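PDB 5JP2: F-BAR domain only protein 1, which may act early in clathrin-mediated endocytosis, including that of Bmp receptors, and binds an Eps15 peptide through its mu homology domain. Local coordinates for residues B[42-53]-B[124-135]. Numbering follows the deposited sequence.
Sequences KITGDLTMSFPA and SYYNVALLKYQA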
loop_
_atom_site.group_PDB
_atom_site.type_symbol
_atom_site.label_atom_id
_atom_site.label_comp_id
_atom_site.label_asym_id
_atom_site.label_seq_id
_atom_site.Cartn_x
_atom_site.Cartn_y
_atom_site.Cartn_z
ATOM N N LYS B 42 4.715 9.014 5.442
ATOM C CA LYS B 42 5.439 7.770 5.701
ATOM C C LYS B 42 4.785 6.597 4.969
ATOM O O LYS B 42 3.629 6.258 5.230
ATOM C CB LYS B 42 5.510 7.455 7.199
ATOM C CG LYS B 42 6.428 6.269 7.494
ATOM C CD LYS B 42 6.533 5.920 8.961
ATOM C CE LYS B 42 5.284 5.246 9.457
ATOM N NZ LYS B 42 5.511 4.507 10.713
ATOM N N ILE B 43 5.535 5.952 4.087
ATOM C CA ILE B 43 5.078 4.758 3.387
ATOM C C ILE B 43 5.790 3.544 3.956
ATOM O O ILE B 43 7.010 3.554 4.125
ATOM C CB ILE B 43 5.315 4.874 1.875
ATOM C CG1 ILE B 43 4.562 6.076 1.320
ATOM C CG2 ILE B 43 4.871 3.617 1.189
ATOM C CD1 ILE B 43 5.068 6.529 0.019
ATOM N N THR B 44 5.032 2.499 4.232
ATOM C CA THR B 44 5.565 1.238 4.709
ATOM C C THR B 44 5.176 0.126 3.746
ATOM O O THR B 44 4.008 -0.024 3.391
ATOM C CB THR B 44 5.041 0.944 6.094
ATOM O OG1 THR B 44 5.397 2.034 6.945
ATOM C CG2 THR B 44 5.686 -0.297 6.613
ATOM N N GLY B 45 6.158 -0.642 3.310
ATOM C CA GLY B 45 5.903 -1.611 2.268
ATOM C C GLY B 45 6.376 -2.996 2.622
ATOM O O GLY B 45 7.247 -3.184 3.469
ATOM N N ASP B 46 5.816 -3.965 1.902
ATOM C CA ASP B 46 6.120 -5.373 2.071
ATOM C C ASP B 46 6.222 -6.042 0.706
ATOM O O ASP B 46 5.357 -5.849 -0.143
ATOM C CB ASP B 46 5.054 -6.060 2.906
ATOM C CG ASP B 46 5.078 -7.557 2.737
ATOM O OD1 ASP B 46 4.279 -8.060 1.925
ATOM O OD2 ASP B 46 5.890 -8.239 3.395
ATOM N N LEU B 47 7.263 -6.834 0.499
ATOM C CA LEU B 47 7.415 -7.648 -0.701
ATOM C C LEU B 47 7.261 -9.121 -0.360
ATOM O O LEU B 47 8.051 -9.669 0.405
ATOM C CB LEU B 47 8.763 -7.406 -1.362
ATOM C CG LEU B 47 9.090 -8.251 -2.587
ATOM C CD1 LEU B 47 8.131 -7.993 -3.721
ATOM C CD2 LEU B 47 10.497 -7.961 -3.033
ATOM N N THR B 48 6.252 -9.753 -0.924
ATOM C CA THR B 48 6.005 -11.167 -0.727
ATOM C C THR B 48 6.206 -11.894 -2.056
ATOM O O THR B 48 5.946 -11.345 -3.124
ATOM C CB THR B 48 4.591 -11.386 -0.175
ATOM O OG1 THR B 48 4.529 -10.880 1.154
ATOM C CG2 THR B 48 4.228 -12.828 -0.134
ATOM N N MET B 49 6.715 -13.119 -2.000
ATOM C CA MET B 49 6.813 -13.941 -3.192
ATOM C C MET B 49 6.058 -15.240 -2.979
ATOM O O MET B 49 6.095 -15.819 -1.896
ATOM C CB MET B 49 8.252 -14.221 -3.575
ATOM C CG MET B 49 8.354 -14.994 -4.860
ATOM S SD MET B 49 10.005 -15.159 -5.495
ATOM C CE MET B 49 10.343 -13.522 -6.067
ATOM N N SER B 50 5.346 -15.672 -4.013
ATOM C CA SER B 50 4.518 -16.864 -3.968
ATOM C C SER B 50 5.107 -17.953 -4.863
ATOM O O SER B 50 5.686 -17.671 -5.910
ATOM C CB SER B 50 3.093 -16.531 -4.398
ATOM O OG SER B 50 2.230 -17.612 -4.143
ATOM N N PHE B 51 4.966 -19.203 -4.428
ATOM C CA PHE B 51 5.504 -20.357 -5.122
ATOM C C PHE B 51 4.414 -21.389 -5.373
ATOM O O PHE B 51 3.631 -21.694 -4.475
ATOM C CB PHE B 51 6.629 -21.024 -4.328
ATOM C CG PHE B 51 7.862 -20.199 -4.211
ATOM C CD1 PHE B 51 7.958 -19.196 -3.276
ATOM C CD2 PHE B 51 8.933 -20.439 -5.028
ATOM C CE1 PHE B 51 9.092 -18.454 -3.176
ATOM C CE2 PHE B 51 10.057 -19.696 -4.929
ATOM C CZ PHE B 51 10.140 -18.698 -4.000
ATOM N N PRO B 52 4.385 -21.984 -6.558
ATOM C CA PRO B 52 3.365 -22.997 -6.836
ATOM C C PRO B 52 3.679 -24.272 -6.083
ATOM O O PRO B 52 4.838 -24.646 -5.926
ATOM C CB PRO B 52 3.466 -23.194 -8.350
ATOM C CG PRO B 52 4.826 -22.763 -8.702
ATOM C CD PRO B 52 5.206 -21.679 -7.739
ATOM N N ALA B 53 2.633 -24.922 -5.580
ATOM C CA ALA B 53 2.841 -26.066 -4.704
ATOM C C ALA B 53 3.748 -27.102 -5.350
ATOM O O ALA B 53 4.596 -27.699 -4.687
ATOM C CB ALA B 53 1.505 -26.674 -4.306
ATOM N N SER B 124 -2.541 -24.606 -2.749
ATOM C CA SER B 124 -1.958 -24.746 -4.073
ATOM C C SER B 124 -0.779 -23.813 -4.286
ATOM O O SER B 124 -0.093 -23.938 -5.305
ATOM C CB SER B 124 -3.020 -24.524 -5.160
ATOM O OG SER B 124 -3.679 -23.284 -5.033
ATOM N N TYR B 125 -0.504 -22.925 -3.328
ATOM C CA TYR B 125 0.655 -22.044 -3.379
ATOM C C TYR B 125 1.086 -21.681 -1.967
ATOM O O TYR B 125 0.330 -21.827 -1.009
ATOM C CB TYR B 125 0.370 -20.781 -4.183
ATOM C CG TYR B 125 -0.717 -19.930 -3.608
ATOM C CD1 TYR B 125 -2.041 -20.190 -3.899
ATOM C CD2 TYR B 125 -0.429 -18.863 -2.782
ATOM C CE1 TYR B 125 -3.042 -19.425 -3.387
ATOM C CE2 TYR B 125 -1.429 -18.088 -2.262
ATOM C CZ TYR B 125 -2.734 -18.372 -2.571
ATOM O OH TYR B 125 -3.746 -17.607 -2.059
ATOM N N TYR B 126 2.327 -21.219 -1.848
ATOM C CA TYR B 126 2.931 -20.901 -0.565
ATOM C C TYR B 126 3.618 -19.552 -0.657
ATOM O O TYR B 126 4.412 -19.323 -1.568
ATOM C CB TYR B 126 3.929 -21.976 -0.147
ATOM C CG TYR B 126 3.312 -23.342 -0.098
ATOM C CD1 TYR B 126 2.271 -23.616 0.766
ATOM C CD2 TYR B 126 3.763 -24.358 -0.927
ATOM C CE1 TYR B 126 1.691 -24.865 0.806
ATOM C CE2 TYR B 126 3.188 -25.611 -0.897
ATOM C CZ TYR B 126 2.151 -25.860 -0.026
ATOM O OH TYR B 126 1.569 -27.107 0.017
ATOM N N ASN B 127 3.314 -18.665 0.279
ATOM C CA ASN B 127 3.842 -17.313 0.264
ATOM C C ASN B 127 5.069 -17.201 1.156
ATOM O O ASN B 127 5.144 -17.834 2.208
ATOM C CB ASN B 127 2.780 -16.321 0.712
ATOM C CG ASN B 127 1.673 -16.181 -0.286
ATOM O OD1 ASN B 127 1.892 -16.297 -1.480
ATOM N ND2 ASN B 127 0.477 -15.914 0.195
ATOM N N VAL B 128 6.026 -16.391 0.722
ATOM C CA VAL B 128 7.272 -16.147 1.436
ATOM C C VAL B 128 7.531 -14.648 1.511
ATOM O O VAL B 128 7.475 -13.954 0.496
ATOM C CB VAL B 128 8.443 -16.853 0.743
ATOM C CG1 VAL B 128 9.710 -16.543 1.443
ATOM C CG2 VAL B 128 8.193 -18.337 0.718
ATOM N N ALA B 129 7.909 -14.174 2.692
ATOM C CA ALA B 129 8.115 -12.753 2.942
ATOM C C ALA B 129 9.566 -12.404 2.662
ATOM O O ALA B 129 10.468 -12.907 3.324
ATOM C CB ALA B 129 7.730 -12.404 4.376
ATOM N N LEU B 130 9.794 -11.597 1.638
ATOM C CA LEU B 130 11.149 -11.224 1.265
ATOM C C LEU B 130 11.669 -9.967 1.962
ATOM O O LEU B 130 12.852 -9.903 2.301
ATOM C CB LEU B 130 11.234 -11.054 -0.246
ATOM C CG LEU B 130 10.868 -12.306 -1.041
ATOM C CD1 LEU B 130 11.158 -12.127 -2.512
ATOM C CD2 LEU B 130 11.627 -13.489 -0.510
ATOM N N LEU B 131 10.852 -8.924 2.097
ATOM C CA LEU B 131 11.398 -7.621 2.446
ATOM C C LEU B 131 10.362 -6.735 3.118
ATOM O O LEU B 131 9.179 -6.788 2.787
ATOM C CB LEU B 131 11.926 -6.941 1.197
ATOM C CG LEU B 131 12.628 -5.610 1.312
ATOM C CD1 LEU B 131 14.088 -5.830 1.546
ATOM C CD2 LEU B 131 12.410 -4.874 0.022
ATOM N N LYS B 132 10.830 -5.910 4.059
ATOM C CA LYS B 132 10.089 -4.777 4.594
ATOM C C LYS B 132 10.865 -3.512 4.263
ATOM O O LYS B 132 12.087 -3.537 4.171
ATOM C CB LYS B 132 9.898 -4.871 6.101
ATOM C CG LYS B 132 9.379 -6.188 6.574
ATOM C CD LYS B 132 8.050 -6.536 5.977
ATOM C CE LYS B 132 7.409 -7.661 6.764
ATOM N NZ LYS B 132 6.125 -8.101 6.171
ATOM N N TYR B 133 10.163 -2.403 4.068
ATOM C CA TYR B 133 10.853 -1.179 3.701
ATOM C C TYR B 133 9.998 0.029 4.052
ATOM O O TYR B 133 8.810 -0.085 4.335
ATOM C CB TYR B 133 11.254 -1.173 2.217
ATOM C CG TYR B 133 10.131 -1.295 1.230
ATOM C CD1 TYR B 133 9.623 -2.528 0.883
ATOM C CD2 TYR B 133 9.576 -0.176 0.646
ATOM C CE1 TYR B 133 8.595 -2.645 -0.019
ATOM C CE2 TYR B 133 8.545 -0.283 -0.249
ATOM C CZ TYR B 133 8.063 -1.524 -0.586
ATOM O OH TYR B 133 7.035 -1.638 -1.480
ATOM N N GLN B 134 10.639 1.193 4.042
ATOM C CA GLN B 134 10.074 2.413 4.596
ATOM C C GLN B 134 10.506 3.593 3.754
ATOM O O GLN B 134 11.641 3.638 3.290
ATOM C CB GLN B 134 10.550 2.607 6.032
ATOM C CG GLN B 134 9.584 3.253 6.955
ATOM C CD GLN B 134 10.115 3.287 8.359
ATOM O OE1 GLN B 134 11.320 3.187 8.576
ATOM N NE2 GLN B 134 9.220 3.415 9.328
ATOM N N ALA B 135 9.600 4.540 3.551
ATOM C CA ALA B 135 9.930 5.774 2.852
ATOM C C ALA B 135 9.219 6.935 3.520
ATOM O O ALA B 135 8.021 6.849 3.792
ATOM C CB ALA B 135 9.546 5.698 1.375
#
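Opposite L47 stand two residues, L130 and L131, in a classic beta bulge, which shifts the register of two long antiparallel strands by one residue. L47 O accepts the backbone N of L130 at 2.9 Å. A weak bond joins L131 N to L47 O at 3.4 Å. The CB of L130 points toward the opposing strand, and its CD1 lies 3.7 Å from M49 CB. L47 CB meets L131 CB on the buried face, and both side chains touch L72 of strand 69-73; L130 touches F70 of the same strand.

Further along this face, G45 lies under the ring of Y133. G45 CA stands 3.7 Å from the ring centroid, 18° off the normal, in a CH-pi contact. The Y133 CG sits between its backbone N and carbonyl carbon (chi1 60°), which brings the ring back over the glycine. Its OH bonds to E25.

Strands 39-52 and 125-137 are neighbours in the large mixed sheet of the mu homology domain. The other edge of 39-52 bonds to strand 17-31.

On the other face, D46 and K132 run side by side. K132 NZ forms a salt bridge with D46 OD2 at 2.8 Å, coming from above the carboxylate plane. D46 OD1 accepts T48 OG1 at 2.9 Å on its syn lone pair, so both oxygens are held. With an alanine here in place of D46, the K132 ammonium would probably lose this counter-charge and the T48 hydroxyl its acceptor.

Nearer the 124 end, S50 OG donates to N127 OD1 at 3.0 Å. This bond probably helps fix the amide, whose ND2 binds an acidic side chain of the bound peptide. S124 OG and Y125 OH each hydrogen-bond to an acidic side chain of the peptide, while S50 and P52 each pack against an aromatic one.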